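Local structure of sarcoplasmic calcium-binding protein (Branchiostoma lanceolatum, 2SAS) at residues A[121-124]-A[125-128]; A[148-151]-A[152-155]; A[176-180]-A[181-185]. The protein binds calcium ions at EF-hand sites in muscle and, like parvalbumins, seems more abundant in fast-contracting muscles, although its precise role is not established. All coordinates share one frame; numbering follows the deposited sequence.

Contact 1. Residues A[121-124]-A[125-128]; sequences IVDL and EEFQ. With CA (calcium ion), chain D.
Glu126 OE1 is gripped twice: the calcium ion lies 2.2 Å away, and Asp123 N donates to it at 2.9 Å, meeting the carboxylate on its anti side and 26° out of its plane. This is the end of an EF-hand loop, where the last ligand already belongs to the exiting helix 124-130. OE2 of Glu126 also binds the metal, so the carboxylate is bidentate; Ile121 O adds a backbone ligand at 2.4 Å, and Asp115, Ser117 and Asp119 complete the site. CG of Glu126 sits beside its own backbone N (chi1 -60°) and the chain is extended beyond it, which carries both oxygens back along the loop to the ion.

The return bond, Glu126 N to Asp123 OD1 at 3.1 Å, meets its acceptor almost head-on and closes a capping box, with Asp123 as N-cap. The two carboxylates lie stacked, their planes 27° apart. Asp123 thus caps the helix with its side chain and holds the metal ligand with its backbone N. Helical bonding starts at once, Phe127 N to Asp123 O and Gln128 N to Leu124 O. On the buried side Val122 CG2 packs against Phe127 CB at 4.0 Å.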
loop_
_atom_site.group_PDB
_atom_site.type_symbol
_atom_site.label_atom_id
_atom_site.label_comp_id
_atom_site.label_asym_id
_atom_site.label_seq_id
_atom_site.Cartn_x
_atom_site.Cartn_y
_atom_site.Cartn_z
ATOM N N ILE A 121 22.668 9.605 3.664
ATOM C CA ILE A 121 22.268 8.677 4.739
ATOM C C ILE A 121 20.756 8.847 4.804
ATOM O O ILE A 121 20.477 10.050 4.676
ATOM C CB ILE A 121 22.894 9.136 6.117
ATOM C CG1 ILE A 121 24.415 8.826 6.072
ATOM C CG2 ILE A 121 22.230 8.564 7.387
ATOM C CD1 ILE A 121 25.156 9.469 7.259
ATOM N N VAL A 122 19.919 7.850 4.930
ATOM C CA VAL A 122 18.494 8.235 5.085
ATOM C C VAL A 122 18.362 7.942 6.609
ATOM O O VAL A 122 18.598 6.781 7.017
ATOM C CB VAL A 122 17.426 7.667 4.159
ATOM C CG1 VAL A 122 17.963 7.099 2.868
ATOM C CG2 VAL A 122 16.384 6.797 4.805
ATOM N N ASP A 123 18.100 9.014 7.349
ATOM C CA ASP A 123 18.021 8.793 8.815
ATOM C C ASP A 123 16.593 8.337 9.091
ATOM O O ASP A 123 15.889 8.275 8.058
ATOM C CB ASP A 123 18.491 9.997 9.592
ATOM C CG ASP A 123 17.745 11.252 9.297
ATOM O OD1 ASP A 123 16.534 11.256 9.180
ATOM O OD2 ASP A 123 18.409 12.299 9.142
ATOM N N LEU A 124 16.296 8.088 10.334
ATOM C CA LEU A 124 14.989 7.642 10.804
ATOM C C LEU A 124 13.849 8.574 10.434
ATOM O O LEU A 124 12.762 8.117 10.055
ATOM C CB LEU A 124 15.112 7.461 12.333
ATOM C CG LEU A 124 14.446 6.379 13.125
ATOM C CD1 LEU A 124 14.075 6.952 14.532
ATOM C CD2 LEU A 124 13.166 5.917 12.468
ATOM N N GLU A 125 14.002 9.877 10.566
ATOM C CA GLU A 125 12.933 10.816 10.233
ATOM C C GLU A 125 12.668 10.780 8.730
ATOM O O GLU A 125 11.502 10.809 8.317
ATOM C CB GLU A 125 13.147 12.192 10.746
ATOM C CG GLU A 125 12.871 13.472 9.951
ATOM C CD GLU A 125 14.140 14.168 9.516
ATOM O OE1 GLU A 125 14.938 14.332 10.478
ATOM O OE2 GLU A 125 14.382 14.493 8.359
ATOM N N GLU A 126 13.757 10.673 7.975
ATOM C CA GLU A 126 13.630 10.583 6.493
ATOM C C GLU A 126 12.898 9.310 6.141
ATOM O O GLU A 126 11.927 9.315 5.352
ATOM C CB GLU A 126 15.015 10.609 5.830
ATOM C CG GLU A 126 15.762 11.918 6.169
ATOM C CD GLU A 126 17.050 12.183 5.573
ATOM O OE1 GLU A 126 17.841 11.215 5.474
ATOM O OE2 GLU A 126 17.424 13.264 5.123
ATOM N N PHE A 127 13.293 8.219 6.816
ATOM C CA PHE A 127 12.657 6.917 6.579
ATOM C C PHE A 127 11.180 7.040 6.898
ATOM O O PHE A 127 10.326 6.592 6.108
ATOM C CB PHE A 127 13.417 5.772 7.281
ATOM C CG PHE A 127 12.743 4.456 7.003
ATOM C CD1 PHE A 127 12.921 3.876 5.727
ATOM C CD2 PHE A 127 11.910 3.854 7.944
ATOM C CE1 PHE A 127 12.273 2.708 5.363
ATOM C CE2 PHE A 127 11.275 2.658 7.626
ATOM C CZ PHE A 127 11.448 2.098 6.320
ATOM N N GLN A 128 10.865 7.560 8.067
ATOM C CA GLN A 128 9.462 7.767 8.543
ATOM C C GLN A 128 8.613 8.532 7.503
ATOM O O GLN A 128 7.410 8.334 7.342
ATOM C CB GLN A 128 9.529 8.548 9.829
ATOM C CG GLN A 128 8.411 8.786 10.804
ATOM C CD GLN A 128 9.113 9.021 12.154
ATOM O OE1 GLN A 128 9.259 8.119 12.965
ATOM N NE2 GLN A 128 9.649 10.240 12.273
HETATM CA CA CA D . 19.665 12.315 4.841
#

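Contact 2. Residues A[148-151]-A[152-155]; sequences ITDG and GKVT
Thr149 O collects the backbone bonds of this turn. Val154 N donates to it at 2.9 Å with a nearly straight N-H (165°), although the donor is tilted 33° from the carbonyl plane; Gly152 N reaches the same oxygen at 3.0 Å, but its bent geometry makes that bond weak. Thr149 CA adds a CA-H...O contact with Val154 O. The main grip therefore spans five residues and folds 152-154 back over the last turn of helix 141-149. That helix closes in a Schellman motif, with Asp150, at positive phi, as the C-prime residue. The turn lies in the fourth EF-hand range, where this structure holds no calcium ion, and leads toward helix 158-170.

Among side-chain polar groups, Thr149 OG1 has its stronger partner in Tyr145 O, one helical turn back, and takes from Gly152 N only a long, weak bond of 3.5 Å. Asp150 OD2 and Lys153 NZ form a salt bridge at 3.3 Å, also weak as a hydrogen bond. CG of Asp150, anti to the backbone N (chi1 -171°), swings the carboxylate out toward the lysine's end, while the lysine chain runs alongside the Asp150 carbonyl, CG lying 3.4 Å from Asp150 O.

Nonpolar contact is slight: Val154 CG2 touches Asp150 CB at 3.8 Å.

Both Gly151 and Gly152 have positive phi, and a CB on Gly152 would run into Gly151 O. The chemistry implies a turn shaped chiefly by backbone bonding to one carbonyl, with the Asp150-Lys153 pair probably adding a modest electrostatic tie.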
loop_
_atom_site.group_PDB
_atom_site.type_symbol
_atom_site.label_atom_id
_atom_site.label_comp_id
_atom_site.label_asym_id
_atom_site.label_seq_id
_atom_site.Cartn_x
_atom_site.Cartn_y
_atom_site.Cartn_z
ATOM N N ILE A 148 16.956 -2.462 8.998
ATOM C CA ILE A 148 17.820 -1.858 7.973
ATOM C C ILE A 148 19.236 -1.516 8.448
ATOM O O ILE A 148 20.251 -1.708 7.734
ATOM C CB ILE A 148 17.159 -0.575 7.381
ATOM C CG1 ILE A 148 15.649 -0.825 7.066
ATOM C CG2 ILE A 148 17.974 -0.120 6.152
ATOM C CD1 ILE A 148 14.971 0.404 6.371
ATOM N N THR A 149 19.349 -0.906 9.613
ATOM C CA THR A 149 20.669 -0.502 10.130
ATOM C C THR A 149 21.292 -1.622 10.920
ATOM O O THR A 149 22.419 -1.489 11.416
ATOM C CB THR A 149 20.563 0.809 11.002
ATOM O OG1 THR A 149 19.767 0.387 12.158
ATOM C CG2 THR A 149 19.999 1.979 10.198
ATOM N N ASP A 150 20.554 -2.721 10.969
ATOM C CA ASP A 150 21.023 -3.933 11.671
ATOM C C ASP A 150 21.519 -3.660 13.084
ATOM O O ASP A 150 22.622 -4.111 13.468
ATOM C CB ASP A 150 22.068 -4.667 10.811
ATOM C CG ASP A 150 22.318 -6.010 11.488
ATOM O OD1 ASP A 150 21.355 -6.483 12.104
ATOM O OD2 ASP A 150 23.441 -6.533 11.497
ATOM N N GLY A 151 20.695 -3.001 13.845
ATOM C CA GLY A 151 21.000 -2.632 15.244
ATOM C C GLY A 151 22.037 -1.556 15.368
ATOM O O GLY A 151 22.695 -1.434 16.439
ATOM N N GLY A 152 22.210 -0.768 14.338
ATOM C CA GLY A 152 23.182 0.352 14.349
ATOM C C GLY A 152 24.530 -0.064 13.870
ATOM O O GLY A 152 25.476 0.750 13.925
ATOM N N LYS A 153 24.678 -1.274 13.316
ATOM C CA LYS A 153 25.941 -1.734 12.816
ATOM C C LYS A 153 26.218 -1.163 11.427
ATOM O O LYS A 153 27.392 -0.887 11.134
ATOM C CB LYS A 153 26.041 -3.256 12.676
ATOM C CG LYS A 153 25.977 -4.027 13.985
ATOM C CD LYS A 153 26.209 -5.514 13.712
ATOM C CE LYS A 153 25.625 -6.355 14.828
ATOM N NZ LYS A 153 25.005 -7.598 14.253
ATOM N N VAL A 154 25.137 -1.015 10.689
ATOM C CA VAL A 154 25.168 -0.536 9.290
ATOM C C VAL A 154 24.469 0.796 9.056
ATOM O O VAL A 154 23.297 0.989 9.413
ATOM C CB VAL A 154 24.423 -1.651 8.469
ATOM C CG1 VAL A 154 24.589 -1.444 6.990
ATOM C CG2 VAL A 154 24.880 -3.058 8.878
ATOM N N THR A 155 25.097 1.728 8.396
ATOM C CA THR A 155 24.533 3.015 8.030
ATOM C C THR A 155 23.646 2.790 6.770
ATOM O O THR A 155 24.050 2.041 5.846
ATOM C CB THR A 155 25.664 4.081 7.687
ATOM O OG1 THR A 155 26.617 3.930 8.787
ATOM C CG2 THR A 155 25.208 5.532 7.717
#

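Contact 3. Residues A[176-180]-A[181-185]; sequences AGNTL and MGQKP
Asn178 O accepts two backbone donors from opposite faces of its carbonyl plane: Met181 N at 3.0 Å, standing 54° out of that plane, and Gln183 N at 3.2 Å, tilted from it by 33°. The neighbouring Thr179 O receives Gly182 N in a weak bond at 2.9 Å. Earlier in the turn Ala176 O is also doubly engaged, by Thr179 N and by Thr179 OG1 at 2.7 Å, the hydroxyl arriving nearly along the C=O axis. Leu180 O is satisfied by the hydroxyl of Tyr130.

The side-chain amides meet at one point, where Gln183 NE2 comes within 2.7 Å of Asn178 OD1; the angle at hydrogen is poor, so the bond is weak, and the amide planes are turned 44° apart. Gln183 CG, set between the backbone N and the carbonyl carbon, lies 3.4 Å from Asn178 O, and the bend at chi2 then turns the amide to Asn178 OD1. An alanine here would take NE2 away, and the Asn178 carboxamide, left without this donor, would probably turn more freely. From another direction Met181 CE touches Asn178 CG at 3.9 Å.

The i-to-i+5 bond into Asn178 O, the shorter loop Gly182 N to Thr179 O, and positive phi at Gly182 are consistent with a Schellman-type ending, here closing 3-10 turns.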
loop_
_atom_site.group_PDB
_atom_site.type_symbol
_atom_site.label_atom_id
_atom_site.label_comp_id
_atom_site.label_asym_id
_atom_site.label_seq_id
_atom_site.Cartn_x
_atom_site.Cartn_y
_atom_site.Cartn_z
ATOM N N ALA A 176 15.398 -8.601 4.718
ATOM C CA ALA A 176 15.581 -7.162 4.873
ATOM C C ALA A 176 15.083 -6.341 3.705
ATOM O O ALA A 176 14.763 -5.140 3.980
ATOM C CB ALA A 176 17.073 -6.809 5.124
ATOM N N GLY A 177 15.058 -6.892 2.493
ATOM C CA GLY A 177 14.588 -6.078 1.304
ATOM C C GLY A 177 13.144 -5.705 1.582
ATOM O O GLY A 177 12.566 -4.744 1.063
ATOM N N ASN A 178 12.457 -6.412 2.458
ATOM C CA ASN A 178 11.082 -6.083 2.803
ATOM C C ASN A 178 10.906 -4.697 3.460
ATOM O O ASN A 178 9.752 -4.254 3.449
ATOM C CB ASN A 178 10.435 -7.098 3.700
ATOM C CG ASN A 178 10.065 -8.449 3.129
ATOM O OD1 ASN A 178 9.127 -9.049 3.676
ATOM N ND2 ASN A 178 10.755 -8.969 2.158
ATOM N N THR A 179 11.913 -4.129 4.035
ATOM C CA THR A 179 11.916 -2.839 4.751
ATOM C C THR A 179 11.554 -1.655 3.888
ATOM O O THR A 179 11.013 -0.663 4.406
ATOM C CB THR A 179 13.258 -2.602 5.539
ATOM O OG1 THR A 179 14.305 -2.527 4.566
ATOM C CG2 THR A 179 13.547 -3.800 6.487
ATOM N N LEU A 180 11.767 -1.869 2.595
ATOM C CA LEU A 180 11.473 -0.849 1.585
ATOM C C LEU A 180 9.980 -0.771 1.343
ATOM O O LEU A 180 9.483 0.197 0.766
ATOM C CB LEU A 180 12.389 -1.112 0.409
ATOM C CG LEU A 180 13.898 -1.103 0.668
ATOM C CD1 LEU A 180 14.656 -1.389 -0.626
ATOM C CD2 LEU A 180 14.269 0.313 1.145
ATOM N N MET A 181 9.232 -1.748 1.799
ATOM C CA MET A 181 7.761 -1.751 1.616
ATOM C C MET A 181 7.201 -1.332 2.991
ATOM O O MET A 181 6.009 -1.308 3.275
ATOM C CB MET A 181 7.209 -3.076 1.130
ATOM C CG MET A 181 7.665 -3.587 -0.191
ATOM S SD MET A 181 7.004 -5.298 -0.476
ATOM C CE MET A 181 7.832 -6.265 0.735
ATOM N N GLY A 182 8.195 -1.008 3.837
ATOM C CA GLY A 182 7.958 -0.535 5.187
ATOM C C GLY A 182 7.639 -1.696 6.113
ATOM O O GLY A 182 6.993 -1.494 7.148
ATOM N N GLN A 183 8.075 -2.892 5.755
ATOM C CA GLN A 183 7.747 -3.994 6.699
ATOM C C GLN A 183 8.918 -4.731 7.257
ATOM O O GLN A 183 10.030 -4.761 6.725
ATOM C CB GLN A 183 6.645 -4.834 6.121
ATOM C CG GLN A 183 6.823 -5.455 4.741
ATOM C CD GLN A 183 6.164 -6.836 4.877
ATOM O OE1 GLN A 183 4.965 -6.825 5.151
ATOM N NE2 GLN A 183 6.996 -7.860 4.858
ATOM N N LYS A 184 8.667 -5.338 8.413
ATOM C CA LYS A 184 9.761 -6.124 9.058
ATOM C C LYS A 184 9.739 -7.541 8.481
ATOM O O LYS A 184 8.664 -8.114 8.279
ATOM C CB LYS A 184 9.457 -6.260 10.558
ATOM C CG LYS A 184 10.039 -5.219 11.489
ATOM C CD LYS A 184 9.149 -4.985 12.722
ATOM C CE LYS A 184 8.214 -3.822 12.463
ATOM N NZ LYS A 184 7.185 -3.646 13.517
ATOM N N PRO A 185 10.917 -8.120 8.261
ATOM C CA PRO A 185 10.984 -9.484 7.743
ATOM C C PRO A 185 10.554 -10.498 8.789
ATOM O O PRO A 185 11.376 -10.923 9.652
ATOM C CB PRO A 185 12.441 -9.698 7.378
ATOM C CG PRO A 185 13.217 -8.700 8.141
ATOM C CD PRO A 185 12.274 -7.526 8.362
ATOM O OXT PRO A 185 9.422 -10.898 8.736
#

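In the fold
The three contacts sit in the C-terminal half of the chain, their centres 13 to 14 Å apart, and meet mainly through the buried Phe127, Ile148 and Thr179. Phe127 of contact 1 packs its CE1 on Ile148 CD1 of contact 2 at 3.7 Å and meets the Thr179 carbonyl of contact 3; the Thr179 hydroxyl touches Ile148. Contacts 1 and 2 bracket neighbouring elements, the start of helix 124-130 and the end of helix 141-149. Contact 1, partly buried, is dominated by carboxylates serving a metal and a helix start; contact 2 is more exposed, burying Ile148 and Thr149; contact 3, also partly buried, relies on neutral amides and backbone, covers helices 141-149 and 158-170, and reaches the second subunit through Lys184.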